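Local structure of geranyltranstransferase (3LOM) at residues A[189-201]-A[215-227]. The protein probably catalyses the magnesium-dependent condensation of isoprenoid diphosphates to farnesyl diphosphate, and possibly to geranylgeranyl diphosphate. Sequence-based numbering, arbitrary orientation.
Sequences TGKLILACFEMVL and LRTYGKHIGLVFQ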
ATOM      1  N   THR A 189      16.470  -1.116  -2.008  1.00 49.16           N
ATOM      2  CA  THR A 189      16.462   0.080  -2.847  1.00 41.81           C
ATOM      3  C   THR A 189      16.624  -0.173  -4.343  1.00 48.25           C
ATOM      4  O   THR A 189      16.100   0.596  -5.162  1.00 50.88           O
ATOM      5  CB  THR A 189      17.520   1.094  -2.396  1.00 45.66           C
ATOM      6  OG1 THR A 189      18.729   0.403  -2.089  1.00 41.52           O
ATOM      7  CG2 THR A 189      17.048   1.851  -1.160  1.00 40.36           C
ATOM      8  N   GLY A 190      17.335  -1.243  -4.695  1.00 42.10           N
ATOM      9  CA  GLY A 190      17.666  -1.534  -6.087  1.00 36.24           C
ATOM     10  C   GLY A 190      16.466  -1.645  -7.003  1.00 43.28           C
ATOM     11  O   GLY A 190      16.434  -1.035  -8.082  1.00 41.48           O
ATOM     12  N   LYS A 191      15.475  -2.410  -6.553  1.00 37.63           N
ATOM     13  CA  LYS A 191      14.238  -2.660  -7.305  1.00 49.17           C
ATOM     14  C   LYS A 191      13.370  -1.415  -7.502  1.00 55.99           C
ATOM     15  O   LYS A 191      12.714  -1.280  -8.543  1.00 60.74           O
ATOM     16  CB  LYS A 191      13.405  -3.743  -6.616  1.00 42.29           C
ATOM     17  CG  LYS A 191      14.087  -5.098  -6.527  1.00 50.60           C
ATOM     18  CD  LYS A 191      13.383  -6.149  -7.346  1.00 67.53           C
ATOM     19  CE  LYS A 191      13.803  -7.531  -6.883  1.00 58.68           C
ATOM     20  NZ  LYS A 191      12.692  -8.505  -7.041  1.00 75.36           N
ATOM     21  N   LEU A 192      13.354  -0.524  -6.507  1.00 49.43           N
ATOM     22  CA  LEU A 192      12.558   0.703  -6.606  1.00 49.90           C
ATOM     23  C   LEU A 192      13.198   1.697  -7.574  1.00 42.87           C
ATOM     24  O   LEU A 192      12.503   2.286  -8.391  1.00 45.49           O
ATOM     25  CB  LEU A 192      12.311   1.347  -5.235  1.00 51.76           C
ATOM     26  CG  LEU A 192      11.135   2.332  -5.176  1.00 60.64           C
ATOM     27  CD1 LEU A 192       9.801   1.601  -5.363  1.00 50.54           C
ATOM     28  CD2 LEU A 192      11.138   3.148  -3.881  1.00 52.30           C
ATOM     29  N   ILE A 193      14.516   1.871  -7.474  1.00 42.24           N
ATOM     30  CA  ILE A 193      15.288   2.650  -8.452  1.00 44.75           C
ATOM     31  C   ILE A 193      15.136   2.103  -9.878  1.00 52.71           C
ATOM     32  O   ILE A 193      14.962   2.875 -10.829  1.00 57.26           O
ATOM     33  CB  ILE A 193      16.769   2.769  -8.038  1.00 36.84           C
ATOM     34  CG1 ILE A 193      16.880   3.719  -6.840  1.00 49.84           C
ATOM     35  CG2 ILE A 193      17.629   3.272  -9.195  1.00 42.33           C
ATOM     36  CD1 ILE A 193      18.139   3.574  -6.016  1.00 55.79           C
ATOM     37  N   LEU A 194      15.156   0.776 -10.004  1.00 53.51           N
ATOM     38  CA  LEU A 194      14.940   0.095 -11.280  1.00 53.74           C
ATOM     39  C   LEU A 194      13.530   0.346 -11.817  1.00 55.54           C
ATOM     40  O   LEU A 194      13.341   0.504 -13.029  1.00 52.03           O
ATOM     41  CB  LEU A 194      15.183  -1.408 -11.118  1.00 54.33           C
ATOM     42  CG  LEU A 194      15.796  -2.241 -12.244  1.00 60.90           C
ATOM     43  CD1 LEU A 194      17.014  -1.556 -12.859  1.00 53.76           C
ATOM     44  CD2 LEU A 194      16.169  -3.623 -11.702  1.00 54.39           C
ATOM     45  N   ALA A 195      12.553   0.399 -10.907  1.00 53.77           N
ATOM     46  CA  ALA A 195      11.161   0.714 -11.252  1.00 54.83           C
ATOM     47  C   ALA A 195      10.957   2.061 -11.980  1.00 51.90           C
ATOM     48  O   ALA A 195      10.014   2.192 -12.756  1.00 55.30           O
ATOM     49  CB  ALA A 195      10.275   0.628 -10.024  1.00 51.15           C
ATOM     50  N   CYS A 196      11.843   3.036 -11.746  1.00 51.75           N
ATOM     51  CA  CYS A 196      11.806   4.326 -12.458  1.00 58.86           C
ATOM     52  C   CYS A 196      11.902   4.128 -13.957  1.00 63.06           C
ATOM     53  O   CYS A 196      11.146   4.716 -14.727  1.00 65.30           O
ATOM     54  CB  CYS A 196      12.954   5.242 -12.026  1.00 56.85           C
ATOM     55  SG  CYS A 196      13.016   5.627 -10.277  1.00 52.88           S
ATOM     56  N   PHE A 197      12.838   3.272 -14.348  1.00 66.07           N
ATOM     57  CA  PHE A 197      13.092   2.967 -15.739  1.00 56.86           C
ATOM     58  C   PHE A 197      12.049   1.987 -16.270  1.00 55.86           C
ATOM     59  O   PHE A 197      11.570   2.136 -17.393  1.00 58.57           O
ATOM     60  CB  PHE A 197      14.521   2.444 -15.889  1.00 57.11           C
ATOM     61  CG  PHE A 197      15.553   3.333 -15.243  1.00 50.57           C
ATOM     62  CD1 PHE A 197      16.111   4.392 -15.945  1.00 51.13           C
ATOM     63  CD2 PHE A 197      15.951   3.123 -13.924  1.00 46.22           C
ATOM     64  CE1 PHE A 197      17.053   5.224 -15.347  1.00 61.30           C
ATOM     65  CE2 PHE A 197      16.882   3.953 -13.316  1.00 42.71           C
ATOM     66  CZ  PHE A 197      17.440   5.002 -14.028  1.00 51.90           C
ATOM     67  N   GLU A 198      11.661   1.022 -15.443  1.00 55.11           N
ATOM     68  CA  GLU A 198      10.701  -0.007 -15.859  1.00 60.63           C
ATOM     69  C   GLU A 198       9.266   0.496 -16.031  1.00 58.67           C
ATOM     70  O   GLU A 198       8.567   0.051 -16.946  1.00 60.71           O
ATOM     71  CB  GLU A 198      10.725  -1.211 -14.909  1.00 57.43           C
ATOM     72  CG  GLU A 198      12.019  -2.020 -14.917  1.00 62.14           C
ATOM     73  CD  GLU A 198      12.117  -3.019 -16.066  1.00 65.33           C
ATOM     74  OE1 GLU A 198      11.129  -3.216 -16.812  1.00 60.46           O
ATOM     75  OE2 GLU A 198      13.199  -3.623 -16.212  1.00 63.85           O
ATOM     76  N   MET A 199       8.824   1.404 -15.156  1.00 56.39           N
ATOM     77  CA  MET A 199       7.494   2.023 -15.299  1.00 52.59           C
ATOM     78  C   MET A 199       7.437   2.929 -16.539  1.00 47.16           C
ATOM     79  O   MET A 199       6.416   2.984 -17.223  1.00 43.02           O
ATOM     80  CB  MET A 199       7.079   2.789 -14.034  1.00 50.88           C
ATOM     81  CG  MET A 199       6.503   1.911 -12.919  1.00 55.37           C
ATOM     82  SD  MET A 199       6.051   2.775 -11.390  1.00 43.19           S
ATOM     83  CE  MET A 199       7.620   3.328 -10.957  1.00 16.75           C
ATOM     84  N   VAL A 200       8.549   3.613 -16.817  1.00 44.62           N
ATOM     85  CA  VAL A 200       8.717   4.429 -18.020  1.00 52.22           C
ATOM     86  C   VAL A 200       8.650   3.561 -19.290  1.00 58.42           C
ATOM     87  O   VAL A 200       8.003   3.939 -20.272  1.00 65.65           O
ATOM     88  CB  VAL A 200      10.027   5.294 -17.927  1.00 57.53           C
ATOM     89  CG1 VAL A 200      10.607   5.629 -19.294  1.00 64.36           C
ATOM     90  CG2 VAL A 200       9.765   6.579 -17.145  1.00 47.40           C
ATOM     91  N   LEU A 201       9.280   2.383 -19.241  1.00 61.12           N
ATOM     92  CA  LEU A 201       9.278   1.429 -20.359  1.00 61.37           C
ATOM     93  C   LEU A 201       7.907   0.820 -20.644  1.00 63.45           C
ATOM     94  O   LEU A 201       7.582   0.535 -21.797  1.00 66.20           O
ATOM     95  CB  LEU A 201      10.302   0.315 -20.128  1.00 57.87           C
ATOM     96  CG  LEU A 201      11.763   0.687 -20.396  1.00 59.91           C
ATOM     97  CD1 LEU A 201      12.693  -0.326 -19.750  1.00 71.09           C
ATOM     98  CD2 LEU A 201      12.054   0.828 -21.896  1.00 59.72           C
ATOM     99  N   LEU A 215      18.685   0.846 -20.432  1.00 58.90           N
ATOM    100  CA  LEU A 215      18.125   1.526 -19.264  1.00 61.16           C
ATOM    101  C   LEU A 215      18.331   0.668 -18.017  1.00 60.27           C
ATOM    102  O   LEU A 215      18.860   1.147 -17.005  1.00 52.94           O
ATOM    103  CB  LEU A 215      16.641   1.856 -19.471  1.00 59.44           C
ATOM    104  CG  LEU A 215      16.287   2.942 -20.498  1.00 60.91           C
ATOM    105  CD1 LEU A 215      14.784   3.071 -20.640  1.00 62.00           C
ATOM    106  CD2 LEU A 215      16.901   4.298 -20.144  1.00 52.73           C
ATOM    107  N   ARG A 216      17.945  -0.605 -18.132  1.00 57.05           N
ATOM    108  CA  ARG A 216      18.115  -1.621 -17.088  1.00 55.86           C
ATOM    109  C   ARG A 216      19.531  -1.715 -16.517  1.00 55.11           C
ATOM    110  O   ARG A 216      19.700  -1.869 -15.307  1.00 61.95           O
ATOM    111  CB  ARG A 216      17.639  -2.986 -17.596  1.00 56.33           C
ATOM    112  CG  ARG A 216      16.128  -3.098 -17.650  1.00 52.82           C
ATOM    113  CD  ARG A 216      15.640  -4.184 -18.589  1.00 57.92           C
ATOM    114  NE  ARG A 216      14.179  -4.226 -18.617  1.00 55.98           N
ATOM    115  CZ  ARG A 216      13.450  -5.015 -19.401  1.00 64.10           C
ATOM    116  NH1 ARG A 216      14.034  -5.852 -20.250  1.00 72.38           N
ATOM    117  NH2 ARG A 216      12.125  -4.964 -19.337  1.00 64.35           N
ATOM    118  N   THR A 217      20.534  -1.599 -17.384  1.00 59.31           N
ATOM    119  CA  THR A 217      21.935  -1.591 -16.956  1.00 54.91           C
ATOM    120  C   THR A 217      22.267  -0.311 -16.181  1.00 58.15           C
ATOM    121  O   THR A 217      22.856  -0.383 -15.095  1.00 56.23           O
ATOM    122  CB  THR A 217      22.898  -1.792 -18.154  1.00 53.84           C
ATOM    123  OG1 THR A 217      22.554  -3.001 -18.837  1.00 62.96           O
ATOM    124  CG2 THR A 217      24.354  -1.883 -17.697  1.00 46.44           C
ATOM    125  N   TYR A 218      21.875   0.848 -16.722  1.00 58.88           N
ATOM    126  CA  TYR A 218      22.041   2.120 -16.006  1.00 52.44           C
ATOM    127  C   TYR A 218      21.389   2.043 -14.622  1.00 47.79           C
ATOM    128  O   TYR A 218      22.033   2.348 -13.627  1.00 43.84           O
ATOM    129  CB  TYR A 218      21.493   3.316 -16.804  1.00 52.11           C
ATOM    130  CG  TYR A 218      21.696   4.644 -16.096  1.00 57.76           C
ATOM    131  CD1 TYR A 218      22.927   5.296 -16.131  1.00 56.51           C
ATOM    132  CD2 TYR A 218      20.660   5.242 -15.374  1.00 66.87           C
ATOM    133  CE1 TYR A 218      23.123   6.507 -15.469  1.00 59.70           C
ATOM    134  CE2 TYR A 218      20.843   6.454 -14.708  1.00 52.14           C
ATOM    135  CZ  TYR A 218      22.074   7.078 -14.763  1.00 58.47           C
ATOM    136  OH  TYR A 218      22.258   8.269 -14.109  1.00 51.40           O
ATOM    137  N   GLY A 219      20.131   1.601 -14.587  1.00 49.75           N
ATOM    138  CA  GLY A 219      19.371   1.407 -13.350  1.00 49.40           C
ATOM    139  C   GLY A 219      19.969   0.510 -12.275  1.00 58.51           C
ATOM    140  O   GLY A 219      19.953   0.872 -11.093  1.00 58.69           O
ATOM    141  N   LYS A 220      20.484  -0.655 -12.674  1.00 54.43           N
ATOM    142  CA  LYS A 220      21.097  -1.599 -11.728  1.00 50.53           C
ATOM    143  C   LYS A 220      22.347  -1.011 -11.114  1.00 51.38           C
ATOM    144  O   LYS A 220      22.545  -1.078  -9.901  1.00 56.91           O
ATOM    145  CB  LYS A 220      21.451  -2.924 -12.411  1.00 57.84           C
ATOM    146  CG  LYS A 220      20.281  -3.882 -12.562  1.00 76.93           C
ATOM    147  CD  LYS A 220      20.555  -4.926 -13.633  1.00 97.39           C
ATOM    148  CE  LYS A 220      19.259  -5.572 -14.114  1.00104.98           C
ATOM    149  NZ  LYS A 220      19.431  -6.281 -15.414  1.00102.36           N
ATOM    150  N   HIS A 221      23.192  -0.429 -11.956  1.00 44.75           N
ATOM    151  CA  HIS A 221      24.468   0.073 -11.481  1.00 52.69           C
ATOM    152  C   HIS A 221      24.338   1.378 -10.708  1.00 50.84           C
ATOM    153  O   HIS A 221      25.127   1.636  -9.804  1.00 53.81           O
ATOM    154  CB  HIS A 221      25.483   0.158 -12.626  1.00 55.47           C
ATOM    155  CG  HIS A 221      25.900  -1.186 -13.143  1.00 53.62           C
ATOM    156  ND1 HIS A 221      27.010  -1.850 -12.672  1.00 45.74           N
ATOM    157  CD2 HIS A 221      25.327  -2.010 -14.052  1.00 52.95           C
ATOM    158  CE1 HIS A 221      27.113  -3.019 -13.280  1.00 45.13           C
ATOM    159  NE2 HIS A 221      26.107  -3.138 -14.127  1.00 57.18           N
ATOM    160  N   ILE A 222      23.324   2.177 -11.035  1.00 54.51           N
ATOM    161  CA  ILE A 222      23.090   3.433 -10.320  1.00 54.93           C
ATOM    162  C   ILE A 222      22.515   3.199  -8.904  1.00 53.31           C
ATOM    163  O   ILE A 222      22.953   3.830  -7.943  1.00 52.61           O
ATOM    164  CB  ILE A 222      22.299   4.468 -11.196  1.00 59.25           C
ATOM    165  CG1 ILE A 222      22.783   5.893 -10.937  1.00 63.48           C
ATOM    166  CG2 ILE A 222      20.775   4.313 -11.099  1.00 59.44           C
ATOM    167  CD1 ILE A 222      23.995   6.267 -11.750  1.00 53.53           C
ATOM    168  N   GLY A 223      21.590   2.243  -8.785  1.00 54.72           N
ATOM    169  CA  GLY A 223      21.006   1.857  -7.501  1.00 52.91           C
ATOM    170  C   GLY A 223      21.986   1.190  -6.555  1.00 54.75           C
ATOM    171  O   GLY A 223      21.880   1.323  -5.332  1.00 55.36           O
ATOM    172  N   LEU A 224      22.944   0.474  -7.133  1.00 57.54           N
ATOM    173  CA  LEU A 224      24.012  -0.164  -6.382  1.00 55.90           C
ATOM    174  C   LEU A 224      25.030   0.865  -5.900  1.00 50.25           C
ATOM    175  O   LEU A 224      25.370   0.899  -4.715  1.00 54.18           O
ATOM    176  CB  LEU A 224      24.689  -1.223  -7.256  1.00 57.82           C
ATOM    177  CG  LEU A 224      25.950  -1.954  -6.803  1.00 61.52           C
ATOM    178  CD1 LEU A 224      25.759  -2.686  -5.475  1.00 61.95           C
ATOM    179  CD2 LEU A 224      26.380  -2.922  -7.893  1.00 62.66           C
ATOM    180  N   VAL A 225      25.493   1.711  -6.815  1.00 46.77           N
ATOM    181  CA  VAL A 225      26.555   2.680  -6.513  1.00 51.63           C
ATOM    182  C   VAL A 225      26.158   3.784  -5.505  1.00 51.03           C
ATOM    183  O   VAL A 225      27.018   4.290  -4.781  1.00 55.55           O
ATOM    184  CB  VAL A 225      27.196   3.261  -7.819  1.00 50.09           C
ATOM    185  CG1 VAL A 225      26.362   4.394  -8.406  1.00 56.69           C
ATOM    186  CG2 VAL A 225      28.639   3.687  -7.582  1.00 49.52           C
ATOM    187  N   PHE A 226      24.866   4.132  -5.444  1.00 51.88           N
ATOM    188  CA  PHE A 226      24.365   5.096  -4.445  1.00 55.04           C
ATOM    189  C   PHE A 226      24.617   4.579  -3.031  1.00 56.37           C
ATOM    190  O   PHE A 226      25.064   5.320  -2.151  1.00 57.48           O
ATOM    191  CB  PHE A 226      22.866   5.367  -4.615  1.00 49.34           C
ATOM    192  CG  PHE A 226      22.517   6.198  -5.820  1.00 57.73           C
ATOM    193  CD1 PHE A 226      23.468   7.004  -6.446  1.00 51.06           C
ATOM    194  CD2 PHE A 226      21.217   6.192  -6.314  1.00 41.63           C
ATOM    195  CE1 PHE A 226      23.130   7.767  -7.557  1.00 62.80           C
ATOM    196  CE2 PHE A 226      20.868   6.952  -7.420  1.00 50.56           C
ATOM    197  CZ  PHE A 226      21.823   7.744  -8.041  1.00 66.26           C
ATOM    198  N   GLN A 227      24.344   3.289  -2.844  1.00 58.88           N
ATOM    199  CA  GLN A 227      24.552   2.604  -1.575  1.00 56.54           C
ATOM    200  C   GLN A 227      26.026   2.414  -1.230  1.00 57.14           C
ATOM    201  O   GLN A 227      26.401   2.453  -0.053  1.00 53.29           O
ATOM    202  CB  GLN A 227      23.833   1.258  -1.599  1.00 54.56           C
ATOM    203  CG  GLN A 227      23.572   0.702  -0.235  1.00 67.32           C
ATOM    204  CD  GLN A 227      22.714   1.610   0.633  1.00 54.33           C
ATOM    205  OE1 GLN A 227      21.710   2.165   0.179  1.00 68.04           O
ATOM    206  NE2 GLN A 227      23.113   1.763   1.892  1.00 46.20           N
TER
HETATM  207  O   HOH W   1      20.343   2.849  -3.495  1.00 57.90           O
HETATM  208  O   HOH W   2      18.816  -0.358  -8.901  1.00 44.72           O
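One face of the Phe197 ring lies over the backbone of the 215-227 helix, with Leu215 O and Gly219 N above its rim, while Leu194 O of its own helix lies in plane at its edge. Phe197 CZ reaches the edge of the Tyr218 ring, close to that ring's plane and 3.5 Å from Tyr218 CD2; the two planes are inclined at 76°. Ile222 CB of the same helix lies above the rim of one face of Tyr218, whose hydroxyl is hydrogen-bonded to Thr295. Phe197 CE2 packs directly against the Gly219 backbone, 3.6 Å from Gly219 CA. Leu194 CD1 settles on the same turn, 3.6 Å from both Arg216 O and Lys220 N.

One turn toward the N-terminal end of 189-201, Ile193 is a knob in a hole made by Gly219, Ile222, Gly223 and Phe226. Ile193 CG2, held anti to the backbone N, meets Ile222 CG2 at 3.8 Å, while Ile193 CD1 rests on Gly223 CA at the edge of the Phe226 ring. A water donates to both Gly190 O and Gly219 O, bridging the backbones beside this knob.

At the other end, the extended Arg216 chain carries its guanidinium side-on to Glu198, whose own chain bends at chi2 (-81°). In this salt bridge Arg216 NE donates to Glu198 OE2 at 2.7 Å, tilted from both planes, and Arg216 NH2 to the syn lone pair of Glu198 OE1, along a straighter path (162°).

These roughly antiparallel segments, whose axes approach to 8.6 Å, join helices 178-201 and 209-236 in the predominantly helical isoprenoid synthase fold. The backbones come closest at Leu194 and Gly219, whose CA atoms are 5.1 Å apart, within a largely apolar seam, and the paired grip of Arg216 fixes the carboxylate's rotation and probably favours its charged form.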